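Local coordinates for carboxypeptidase D (Drosophila melanogaster, PDB 3MN8), which releases C-terminal arginine or lysine from peptides and proteins with a catalytic zinc, in this case through its first carboxypeptidase-like domain, at residues Y383-S388 against Q398-T403; V356-L361 against R376-G381; S69-N74 against G166-I171; G218-A223 against N266-S271. All coordinates share one frame; numbering follows the deposited sequence.

Contact 1 (Y383-S388 against Q398-T403); sequences YSVHAS and QQVRVT
Y383 and V400 form a hydrogen-bonded pair of an antiparallel hairpin: Y383 N gives to V400 O at 2.9 Å, and V400 N returns to Y383 O at 2.8 Å. V385 and Q398 repeat the exchange two residues on, with V385 N reaching Q398 O at 2.7 Å and Q398 N donating to V385 O at 2.8 Å. Between these pairs S384 and Q399 sit opposite each other with no main-chain bond between them, their side chains on the other face of the sheet. Y383 illustrates what a side chain adds to this grip. Its CB lies 4.5 Å from V400 CG1. CG is anti to the carbonyl carbon, beside the backbone N (chi1 -48°), and beyond it the ring crosses V402 obliquely. Ring atom CD1 comes within 3.8 Å of V402 CG2, CE1 within 3.9 Å of V402 CB, while V400 O stands at the ring edge. The tip leaves the hairpin altogether, OH being hydrogen-bonded to T379 O. On the same face V385 CG2 meets V400 CG1 at 4.0 Å, and Q398 bonds through NE2 to D413 O. The chemistry thus divides the work: main-chain bonds fix the register, and side chains give the hairpin a largely apolar face turned into the transthyretin-like domain.

Contact 2 (V356-L361 against R376-G381); sequences VYVAGL and RLLTPG
L361 packs against R376 and L378 together. Its CB and CD1 both come to 3.2 Å from R376 NH2, with L361 CG at the guanidinium edge, in its plane, and L361 CD1 also meets L378 CD2 at 3.9 Å. V358 CG2 also meets R376 CG at 3.9 Å, on the aliphatic part of the arginine. R376 leaves its backbone with CG anti to N, and a bend at chi2 (65°) turns CD off the extended course. R376 is buried, and its NH2 forms a salt bridge with D244, just ahead of helix 245-257. An alanine in place of L361 would keep CB at the arginine but would probably open a gap beside L378 CD2 and let the guanidinium shift more freely. Packing is slacker between V358 CG1 and L378 CD2, 4.5 Å apart. On the solvent side the turn apex, A359 and G360, takes no part in the packing. That turn is closed by L361 N bonding to V358 O at 2.6 Å, and the positive phi of G360 (94°) favours glycine. The arrangement is a type II beta turn, V358-L361, at the end of a strand of the transthyretin-like beta domain, packed on the loop 376-381 close to the seam with the catalytic domain.

Contact 3 (S69-N74 against G166-I171); sequences SLEGRN and GNAANI
Two type I beta turns, S69-G72 and N167-N170, meet at the surface of the catalytic domain, where L70 of the first lies against N167, A168 and A169 of the second. The touching is done mainly by one methyl group: L70 CD1 is 3.6 Å from A168 CB, 3.7 Å from A169 CB and 3.9 Å from N167 ND2. E71 adds its carboxylate end, CD lying 3.7 Å from A168 CB. Each turn is stiffened from within. S69 OG accepts R73 N at 3.1 Å and is also hydrogen-bonded to D146. In the partner, N167 OD1 takes A169 N at 2.8 Å, the donor standing 57° out of the carbonyl plane; this is an Asx turn. ND2 of N167 is hydrogen-bonded to Q195 and E197. An alanine here would remove OD1 and ND2, and would probably leave A169 N without its acceptor, Q195 and E197 without this donor, and the turn freer to shift. The N167 side chain lies about 9 Å from that of the zinc ligand H101. The direct touch is van der Waals, implying that the turns meet by fit of shape, while their polar groups are met within each turn and by D146, Q195 and E197, the last also bonding weakly to L70 N.

Contact 4 (G218-A223 against N266-S271); sequences GGAVVA and NNCNDS
The carboxamide of N267 and the carboxylate of D270 are the flat groups that touch G218-A223, their nearest atoms being ND2 and OD2. ND2 of N267 sits 3.5 Å from V221 CB and makes a weak hydrogen bond to V221 O, long at 3.5 Å though fairly straight (160° at the hydrogen). The same nitrogen is also hydrogen-bonded to I261 O, so it bridges two main-chain carbonyls. D270 places OD2 at 3.2 Å from A220 CB. The side chains of V221 and N267 cross at about a right angle, with V221 CG2 3.8 Å from N267 CB. This packing lies in the M14 catalytic domain, where 218-223 leads out of strand 212-217, whose last residue is the zinc ligand H217, into strand 222-225 of the central mixed sheet. G218 touches the bound guanidinoethylmercaptosuccinic acid, and the side chain of A220 is about 4 Å from that of E305, the predicted proton donor/acceptor. From the other segment C268 lays its SG against both A220 and V221, 3.4 Å from A220 CA and 3.5 Å from V221 CG2. CG2, anti to the carbonyl carbon and beside the backbone N, is the branch of the valine that meets SG. The sulfur is tied by a disulfide to C308, close in sequence to E305. Within 266-271, D270 N bonds to N267 O at 2.6 Å, closing a turn through C268 and N269.

In the fold
From the N terminus, contact 3 comes first, closing the longest loop as the turn after strand 61-68 meets the 166-171 loop 92 residues on. Contact 4 follows, joining the link between strands 212-217 and 222-225 to the loop before strand 276-278. Both belong to the catalytic domain, their nearest atoms about 12 Å apart. The chain then enters the transthyretin-like domain, where contact 2 closes a short loop and contact 1 a hairpin. No loop nests in or crosses another. Contacts 1 and 2 touch, H386 O and Y357 N probably bonding at 2.6 Å across neighbouring strands, whereas contacts 1 and 3 lie on opposite sides of the chain's centre.

Contact 1 (Y383-S388 against Q398-T403)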
loop_
_atom_site.group_PDB
_atom_site.type_symbol
_atom_site.label_atom_id
_atom_site.label_comp_id
_atom_site.label_asym_id
_atom_site.label_seq_id
_atom_site.Cartn_x
_atom_site.Cartn_y
_atom_site.Cartn_z
ATOM N N TYR A 383 17.174 -18.917 2.092
ATOM C CA TYR A 383 17.860 -17.815 2.752
ATOM C C TYR A 383 18.429 -18.143 4.137
ATOM O O TYR A 383 17.986 -19.057 4.818
ATOM C CB TYR A 383 16.912 -16.639 2.879
ATOM C CG TYR A 383 16.178 -16.280 1.613
ATOM C CD1 TYR A 383 15.111 -17.052 1.156
ATOM C CD2 TYR A 383 16.528 -15.141 0.887
ATOM C CE1 TYR A 383 14.421 -16.712 -0.008
ATOM C CE2 TYR A 383 15.847 -14.788 -0.273
ATOM C CZ TYR A 383 14.794 -15.574 -0.718
ATOM O OH TYR A 383 14.123 -15.212 -1.869
ATOM N N SER A 384 19.428 -17.372 4.543
ATOM C CA SER A 384 19.934 -17.420 5.906
ATOM C C SER A 384 19.456 -16.176 6.636
ATOM O O SER A 384 19.908 -15.056 6.373
ATOM C CB SER A 384 21.460 -17.500 5.919
ATOM O OG SER A 384 21.885 -18.847 5.824
ATOM N N VAL A 385 18.512 -16.374 7.539
ATOM C CA VAL A 385 17.942 -15.259 8.277
ATOM C C VAL A 385 18.547 -15.216 9.668
ATOM O O VAL A 385 18.783 -16.265 10.273
ATOM C CB VAL A 385 16.418 -15.414 8.401
ATOM C CG1 VAL A 385 15.791 -14.115 8.831
ATOM C CG2 VAL A 385 15.834 -15.882 7.081
ATOM N N HIS A 386 18.816 -14.012 10.168
ATOM C CA HIS A 386 19.244 -13.843 11.557
ATOM C C HIS A 386 18.723 -12.559 12.170
ATOM O O HIS A 386 18.316 -11.638 11.453
ATOM C CB HIS A 386 20.773 -13.943 11.706
ATOM C CG HIS A 386 21.530 -12.702 11.314
ATOM N ND1 HIS A 386 20.933 -11.584 10.783
ATOM C CD2 HIS A 386 22.858 -12.430 11.370
ATOM C CE1 HIS A 386 21.856 -10.667 10.538
ATOM N NE2 HIS A 386 23.029 -11.156 10.887
ATOM N N ALA A 387 18.750 -12.497 13.498
ATOM C CA ALA A 387 18.169 -11.373 14.211
ATOM C C ALA A 387 19.166 -10.778 15.182
ATOM O O ALA A 387 20.012 -11.477 15.746
ATOM C CB ALA A 387 16.898 -11.807 14.947
ATOM N N SER A 388 19.064 -9.472 15.376
ATOM C CA SER A 388 19.915 -8.814 16.344
ATOM C C SER A 388 19.163 -7.679 17.030
ATOM O O SER A 388 18.107 -7.231 16.561
ATOM C CB SER A 388 21.174 -8.294 15.663
ATOM O OG SER A 388 20.838 -7.439 14.583
ATOM N N GLN A 398 19.598 -18.871 10.727
ATOM C CA GLN A 398 18.756 -19.994 10.356
ATOM C C GLN A 398 18.563 -19.993 8.838
ATOM O O GLN A 398 18.406 -18.942 8.203
ATOM C CB GLN A 398 17.411 -19.974 11.114
ATOM C CG GLN A 398 17.537 -20.186 12.648
ATOM C CD GLN A 398 16.231 -19.982 13.435
ATOM O OE1 GLN A 398 15.184 -20.520 13.086
ATOM N NE2 GLN A 398 16.306 -19.211 14.515
ATOM N N GLN A 399 18.609 -21.187 8.262
ATOM C CA GLN A 399 18.393 -21.379 6.838
ATOM C C GLN A 399 16.958 -21.826 6.598
ATOM O O GLN A 399 16.453 -22.723 7.268
ATOM C CB GLN A 399 19.368 -22.419 6.311
ATOM C CG GLN A 399 18.931 -23.093 5.033
ATOM C CD GLN A 399 19.592 -24.445 4.847
ATOM O OE1 GLN A 399 19.249 -25.416 5.520
ATOM N NE2 GLN A 399 20.552 -24.513 3.936
ATOM N N VAL A 400 16.296 -21.191 5.644
ATOM C CA VAL A 400 14.910 -21.505 5.360
ATOM C C VAL A 400 14.667 -21.540 3.864
ATOM O O VAL A 400 15.163 -20.693 3.116
ATOM C CB VAL A 400 13.955 -20.480 6.009
ATOM C CG1 VAL A 400 14.120 -19.120 5.367
ATOM C CG2 VAL A 400 12.513 -20.951 5.889
ATOM N N ARG A 401 13.904 -22.533 3.427
ATOM C CA ARG A 401 13.528 -22.645 2.025
ATOM C C ARG A 401 12.173 -21.965 1.812
ATOM O O ARG A 401 11.129 -22.470 2.222
ATOM C CB ARG A 401 13.508 -24.119 1.590
ATOM C CG ARG A 401 12.948 -24.354 0.206
ATOM C CD ARG A 401 12.475 -25.791 0.059
ATOM N NE ARG A 401 13.580 -26.705 0.211
ATOM C CZ ARG A 401 13.657 -27.761 1.016
ATOM N NH1 ARG A 401 12.662 -28.138 1.810
ATOM N NH2 ARG A 401 14.782 -28.453 1.000
ATOM N N VAL A 402 12.197 -20.800 1.189
ATOM C CA VAL A 402 10.954 -20.081 0.932
ATOM C C VAL A 402 10.289 -20.509 -0.366
ATOM O O VAL A 402 10.720 -20.127 -1.464
ATOM C CB VAL A 402 11.138 -18.566 0.891
ATOM C CG1 VAL A 402 9.836 -17.904 0.465
ATOM C CG2 VAL A 402 11.590 -18.068 2.238
ATOM N N THR A 403 9.252 -21.330 -0.217
ATOM C CA THR A 403 8.301 -21.607 -1.279
ATOM C C THR A 403 7.089 -20.763 -0.966
ATOM O O THR A 403 6.621 -20.739 0.175
ATOM C CB THR A 403 7.886 -23.098 -1.335
ATOM O OG1 THR A 403 6.782 -23.249 -2.233
ATOM C CG2 THR A 403 7.473 -23.611 0.039
#

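Contact 2 (V356-L361 against R376-G381)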
loop_
_atom_site.group_PDB
_atom_site.type_symbol
_atom_site.label_atom_id
_atom_site.label_comp_id
_atom_site.label_asym_id
_atom_site.label_seq_id
_atom_site.Cartn_x
_atom_site.Cartn_y
_atom_site.Cartn_z
ATOM N N VAL A 356 15.863 -7.924 12.039
ATOM C CA VAL A 356 15.904 -9.230 11.397
ATOM C C VAL A 356 16.531 -9.111 10.007
ATOM O O VAL A 356 15.969 -8.462 9.113
ATOM C CB VAL A 356 14.491 -9.861 11.306
ATOM C CG1 VAL A 356 14.515 -11.117 10.441
ATOM C CG2 VAL A 356 13.943 -10.162 12.713
ATOM N N TYR A 357 17.698 -9.735 9.837
ATOM C CA TYR A 357 18.470 -9.607 8.613
ATOM C C TYR A 357 18.427 -10.857 7.742
ATOM O O TYR A 357 18.452 -11.979 8.256
ATOM C CB TYR A 357 19.934 -9.303 8.930
ATOM C CG TYR A 357 20.259 -7.915 9.455
ATOM C CD1 TYR A 357 20.346 -7.670 10.821
ATOM C CD2 TYR A 357 20.531 -6.863 8.583
ATOM C CE1 TYR A 357 20.669 -6.402 11.303
ATOM C CE2 TYR A 357 20.851 -5.602 9.051
ATOM C CZ TYR A 357 20.918 -5.374 10.406
ATOM O OH TYR A 357 21.238 -4.113 10.862
ATOM N N VAL A 358 18.389 -10.639 6.422
ATOM C CA VAL A 358 18.496 -11.703 5.426
ATOM C C VAL A 358 19.760 -11.512 4.604
ATOM O O VAL A 358 19.965 -10.456 4.007
ATOM C CB VAL A 358 17.270 -11.730 4.472
ATOM C CG1 VAL A 358 17.439 -12.793 3.374
ATOM C CG2 VAL A 358 15.976 -11.970 5.257
ATOM N N ALA A 359 20.607 -12.534 4.579
ATOM C CA ALA A 359 21.839 -12.477 3.801
ATOM C C ALA A 359 21.583 -12.008 2.374
ATOM O O ALA A 359 20.837 -12.641 1.626
ATOM C CB ALA A 359 22.528 -13.834 3.797
ATOM N N GLY A 360 22.216 -10.900 2.000
ATOM C CA GLY A 360 22.067 -10.345 0.667
ATOM C C GLY A 360 20.979 -9.292 0.627
ATOM O O GLY A 360 20.745 -8.653 -0.394
ATOM N N LEU A 361 20.292 -9.129 1.748
ATOM C CA LEU A 361 19.278 -8.094 1.887
ATOM C C LEU A 361 19.462 -7.382 3.225
ATOM O O LEU A 361 18.502 -6.876 3.813
ATOM C CB LEU A 361 17.879 -8.699 1.802
ATOM C CG LEU A 361 17.524 -9.414 0.493
ATOM C CD1 LEU A 361 16.225 -10.187 0.648
ATOM C CD2 LEU A 361 17.438 -8.454 -0.687
ATOM N N ARG A 376 8.831 -10.763 6.706
ATOM C CA ARG A 376 9.816 -10.450 5.685
ATOM C C ARG A 376 9.379 -11.044 4.362
ATOM O O ARG A 376 9.441 -12.262 4.135
ATOM C CB ARG A 376 11.206 -10.942 6.084
ATOM C CG ARG A 376 12.288 -10.711 5.035
ATOM C CD ARG A 376 12.550 -9.239 4.791
ATOM N NE ARG A 376 13.560 -9.030 3.752
ATOM C CZ ARG A 376 13.910 -7.846 3.256
ATOM N NH1 ARG A 376 13.335 -6.733 3.686
ATOM N NH2 ARG A 376 14.843 -7.769 2.323
ATOM N N LEU A 377 8.908 -10.165 3.493
ATOM C CA LEU A 377 8.429 -10.596 2.197
ATOM C C LEU A 377 9.600 -11.146 1.420
ATOM O O LEU A 377 10.655 -10.523 1.356
ATOM C CB LEU A 377 7.813 -9.419 1.449
ATOM C CG LEU A 377 6.662 -8.715 2.158
ATOM C CD1 LEU A 377 6.000 -7.745 1.200
ATOM C CD2 LEU A 377 5.660 -9.722 2.704
ATOM N N LEU A 378 9.417 -12.304 0.809
ATOM C CA LEU A 378 10.505 -12.905 0.057
ATOM C C LEU A 378 10.046 -13.553 -1.245
ATOM O O LEU A 378 8.966 -14.110 -1.349
ATOM C CB LEU A 378 11.279 -13.910 0.930
ATOM C CG LEU A 378 12.160 -13.380 2.078
ATOM C CD1 LEU A 378 12.641 -14.503 2.971
ATOM C CD2 LEU A 378 13.357 -12.602 1.556
ATOM N N THR A 379 10.891 -13.435 -2.248
ATOM C CA THR A 379 10.777 -14.202 -3.460
ATOM C C THR A 379 11.079 -15.642 -3.093
ATOM O O THR A 379 11.789 -15.887 -2.117
ATOM C CB THR A 379 11.827 -13.694 -4.447
ATOM O OG1 THR A 379 11.413 -12.409 -4.926
ATOM C CG2 THR A 379 12.017 -14.652 -5.627
ATOM N N PRO A 380 10.526 -16.603 -3.850
ATOM C CA PRO A 380 10.942 -18.001 -3.665
ATOM C C PRO A 380 12.474 -18.188 -3.724
ATOM O O PRO A 380 13.177 -17.468 -4.453
ATOM C CB PRO A 380 10.252 -18.721 -4.823
ATOM C CG PRO A 380 9.001 -17.907 -5.052
ATOM C CD PRO A 380 9.403 -16.474 -4.797
ATOM N N GLY A 381 12.976 -19.149 -2.950
ATOM C CA GLY A 381 14.404 -19.372 -2.830
ATOM C C GLY A 381 14.775 -19.795 -1.423
ATOM O O GLY A 381 13.895 -20.059 -0.602
#

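Contact 3 (S69-N74 against G166-I171)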
loop_
_atom_site.group_PDB
_atom_site.type_symbol
_atom_site.label_atom_id
_atom_site.label_comp_id
_atom_site.label_asym_id
_atom_site.label_seq_id
_atom_site.Cartn_x
_atom_site.Cartn_y
_atom_site.Cartn_z
ATOM N N SER A 69 -7.805 17.983 6.272
ATOM C CA SER A 69 -7.201 18.749 5.198
ATOM C C SER A 69 -7.195 20.231 5.564
ATOM O O SER A 69 -7.761 20.638 6.587
ATOM C CB SER A 69 -8.002 18.550 3.925
ATOM O OG SER A 69 -9.199 19.316 3.966
ATOM N N LEU A 70 -6.556 21.043 4.725
ATOM C CA LEU A 70 -6.526 22.489 4.944
ATOM C C LEU A 70 -7.926 23.021 5.181
ATOM O O LEU A 70 -8.155 23.855 6.064
ATOM C CB LEU A 70 -5.921 23.212 3.741
ATOM C CG LEU A 70 -4.410 23.093 3.563
ATOM C CD1 LEU A 70 -3.960 23.733 2.257
ATOM C CD2 LEU A 70 -3.698 23.739 4.730
ATOM N N GLU A 71 -8.864 22.527 4.386
ATOM C CA GLU A 71 -10.188 23.110 4.361
ATOM C C GLU A 71 -11.192 22.343 5.217
ATOM O O GLU A 71 -12.405 22.456 5.023
ATOM C CB GLU A 71 -10.654 23.226 2.921
ATOM C CG GLU A 71 -9.726 24.073 2.084
ATOM C CD GLU A 71 -10.197 24.185 0.660
ATOM O OE1 GLU A 71 -10.659 23.156 0.110
ATOM O OE2 GLU A 71 -10.097 25.293 0.093
ATOM N N GLY A 72 -10.665 21.558 6.157
ATOM C CA GLY A 72 -11.474 20.933 7.191
ATOM C C GLY A 72 -11.994 19.538 6.896
ATOM O O GLY A 72 -12.630 18.910 7.745
ATOM N N ARG A 73 -11.734 19.042 5.695
ATOM C CA ARG A 73 -12.238 17.733 5.312
ATOM C C ARG A 73 -11.511 16.600 6.028
ATOM O O ARG A 73 -10.285 16.615 6.164
ATOM C CB ARG A 73 -12.146 17.570 3.800
ATOM C CG ARG A 73 -12.804 18.718 3.061
ATOM C CD ARG A 73 -12.809 18.464 1.577
ATOM N NE ARG A 73 -12.875 19.725 0.848
ATOM C CZ ARG A 73 -14.002 20.255 0.385
ATOM N NH1 ARG A 73 -13.980 21.411 -0.263
ATOM N NH2 ARG A 73 -15.150 19.623 0.565
ATOM N N ASN A 74 -12.278 15.618 6.487
ATOM C CA ASN A 74 -11.718 14.503 7.221
ATOM C C ASN A 74 -10.965 13.532 6.336
ATOM O O ASN A 74 -11.476 13.100 5.311
ATOM C CB ASN A 74 -12.814 13.762 7.982
ATOM C CG ASN A 74 -13.214 14.473 9.266
ATOM O OD1 ASN A 74 -12.389 15.105 9.938
ATOM N ND2 ASN A 74 -14.485 14.371 9.612
ATOM N N GLY A 166 -2.684 19.190 -6.749
ATOM C CA GLY A 166 -2.087 19.464 -5.452
ATOM C C GLY A 166 -3.203 19.766 -4.477
ATOM O O GLY A 166 -4.375 19.746 -4.862
ATOM N N ASN A 167 -2.857 20.033 -3.218
ATOM C CA ASN A 167 -3.883 20.319 -2.217
ATOM C C ASN A 167 -4.429 21.728 -2.383
ATOM O O ASN A 167 -4.331 22.321 -3.464
ATOM C CB ASN A 167 -3.409 20.036 -0.777
ATOM C CG ASN A 167 -2.349 21.015 -0.286
ATOM O OD1 ASN A 167 -1.976 21.965 -0.980
ATOM N ND2 ASN A 167 -1.862 20.781 0.929
ATOM N N ALA A 168 -5.018 22.261 -1.321
ATOM C CA ALA A 168 -5.658 23.570 -1.412
ATOM C C ALA A 168 -4.629 24.691 -1.500
ATOM O O ALA A 168 -4.948 25.788 -1.955
ATOM C CB ALA A 168 -6.604 23.794 -0.235
ATOM N N ALA A 169 -3.399 24.419 -1.058
ATOM C CA ALA A 169 -2.312 25.398 -1.162
ATOM C C ALA A 169 -1.540 25.199 -2.473
ATOM O O ALA A 169 -0.520 25.858 -2.719
ATOM C CB ALA A 169 -1.381 25.297 0.042
ATOM N N ASN A 170 -2.040 24.286 -3.308
ATOM C CA ASN A 170 -1.448 23.998 -4.607
ATOM C C ASN A 170 -0.051 23.406 -4.542
ATOM O O ASN A 170 0.743 23.597 -5.467
ATOM C CB ASN A 170 -1.428 25.246 -5.487
ATOM C CG ASN A 170 -2.632 25.341 -6.378
ATOM O OD1 ASN A 170 -3.402 26.297 -6.293
ATOM N ND2 ASN A 170 -2.811 24.348 -7.238
ATOM N N ILE A 171 0.265 22.689 -3.468
ATOM C CA ILE A 171 1.513 21.926 -3.480
ATOM C C ILE A 171 1.251 20.452 -3.743
ATOM O O ILE A 171 0.210 19.915 -3.357
ATOM C CB ILE A 171 2.421 22.131 -2.224
ATOM C CG1 ILE A 171 2.043 21.173 -1.097
ATOM C CG2 ILE A 171 2.435 23.600 -1.783
ATOM C CD1 ILE A 171 2.823 19.864 -1.109
#

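Contact 4 (G218-A223 against N266-S271)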
loop_
_atom_site.group_PDB
_atom_site.type_symbol
_atom_site.label_atom_id
_atom_site.label_comp_id
_atom_site.label_asym_id
_atom_site.label_seq_id
_atom_site.Cartn_x
_atom_site.Cartn_y
_atom_site.Cartn_z
ATOM N N GLY A 218 -3.422 8.291 -11.647
ATOM C CA GLY A 218 -3.969 8.198 -12.982
ATOM C C GLY A 218 -3.079 8.984 -13.910
ATOM O O GLY A 218 -2.248 9.774 -13.456
ATOM N N GLY A 219 -3.237 8.764 -15.205
ATOM C CA GLY A 219 -2.436 9.468 -16.181
ATOM C C GLY A 219 -1.802 8.444 -17.086
ATOM O O GLY A 219 -1.470 8.716 -18.244
ATOM N N ALA A 220 -1.651 7.241 -16.553
ATOM C CA ALA A 220 -1.060 6.171 -17.331
ATOM C C ALA A 220 -1.518 4.853 -16.747
ATOM O O ALA A 220 -2.258 4.838 -15.771
ATOM C CB ALA A 220 0.466 6.282 -17.325
ATOM N N VAL A 221 -1.082 3.754 -17.357
ATOM C CA VAL A 221 -1.466 2.418 -16.926
ATOM C C VAL A 221 -0.222 1.561 -16.716
ATOM O O VAL A 221 0.318 0.997 -17.672
ATOM C CB VAL A 221 -2.363 1.734 -17.965
ATOM C CG1 VAL A 221 -3.078 0.555 -17.327
ATOM C CG2 VAL A 221 -3.374 2.725 -18.542
ATOM N N VAL A 222 0.231 1.457 -15.467
ATOM C CA VAL A 222 1.508 0.803 -15.178
ATOM C C VAL A 222 1.729 0.591 -13.679
ATOM O O VAL A 222 1.207 1.336 -12.844
ATOM C CB VAL A 222 2.701 1.638 -15.739
ATOM C CG1 VAL A 222 2.847 2.951 -14.953
ATOM C CG2 VAL A 222 4.026 0.838 -15.737
ATOM N N ALA A 223 2.525 -0.421 -13.355
ATOM C CA ALA A 223 2.869 -0.736 -11.984
ATOM C C ALA A 223 4.311 -0.288 -11.702
ATOM O O ALA A 223 5.276 -0.861 -12.241
ATOM C CB ALA A 223 2.699 -2.230 -11.745
ATOM N N ASN A 266 1.846 -0.965 -23.558
ATOM C CA ASN A 266 1.866 0.056 -24.605
ATOM C C ASN A 266 0.703 1.038 -24.520
ATOM O O ASN A 266 0.193 1.506 -25.544
ATOM C CB ASN A 266 1.890 -0.603 -25.981
ATOM C CG ASN A 266 0.854 -1.697 -26.121
ATOM O OD1 ASN A 266 0.077 -1.960 -25.197
ATOM N ND2 ASN A 266 0.839 -2.347 -27.280
ATOM N N ASN A 267 0.301 1.359 -23.296
ATOM C CA ASN A 267 -0.872 2.189 -23.057
ATOM C C ASN A 267 -0.516 3.670 -22.992
ATOM O O ASN A 267 0.634 4.016 -22.718
ATOM C CB ASN A 267 -1.555 1.750 -21.759
ATOM C CG ASN A 267 -1.648 0.229 -21.633
ATOM O OD1 ASN A 267 -2.159 -0.455 -22.521
ATOM N ND2 ASN A 267 -1.148 -0.302 -20.525
ATOM N N CYS A 268 -1.503 4.525 -23.261
ATOM C CA CYS A 268 -1.359 5.990 -23.203
ATOM C C CYS A 268 -0.081 6.525 -23.847
ATOM O O CYS A 268 0.533 7.464 -23.324
ATOM C CB CYS A 268 -1.452 6.512 -21.756
ATOM S SG CYS A 268 -1.948 5.303 -20.505
ATOM N N ASN A 269 0.315 5.933 -24.971
ATOM C CA ASN A 269 1.558 6.309 -25.654
ATOM C C ASN A 269 2.824 5.887 -24.891
ATOM O O ASN A 269 3.949 6.184 -25.320
ATOM C CB ASN A 269 1.599 7.816 -25.968
ATOM C CG ASN A 269 0.620 8.220 -27.072
ATOM O OD1 ASN A 269 0.225 9.384 -27.166
ATOM N ND2 ASN A 269 0.232 7.262 -27.913
ATOM N N ASP A 270 2.639 5.189 -23.770
ATOM C CA ASP A 270 3.763 4.735 -22.948
ATOM C C ASP A 270 4.218 3.351 -23.370
ATOM O O ASP A 270 3.422 2.568 -23.895
ATOM C CB ASP A 270 3.375 4.698 -21.473
ATOM C CG ASP A 270 2.974 6.060 -20.940
ATOM O OD1 ASP A 270 3.548 7.073 -21.392
ATOM O OD2 ASP A 270 2.088 6.113 -20.063
ATOM N N SER A 271 5.497 3.058 -23.143
ATOM C CA SER A 271 6.028 1.722 -23.387
ATOM C C SER A 271 6.685 1.163 -22.131
ATOM O O SER A 271 7.810 1.537 -21.785
ATOM C CB SER A 271 7.023 1.725 -24.544
ATOM O OG SER A 271 7.603 0.438 -24.721
#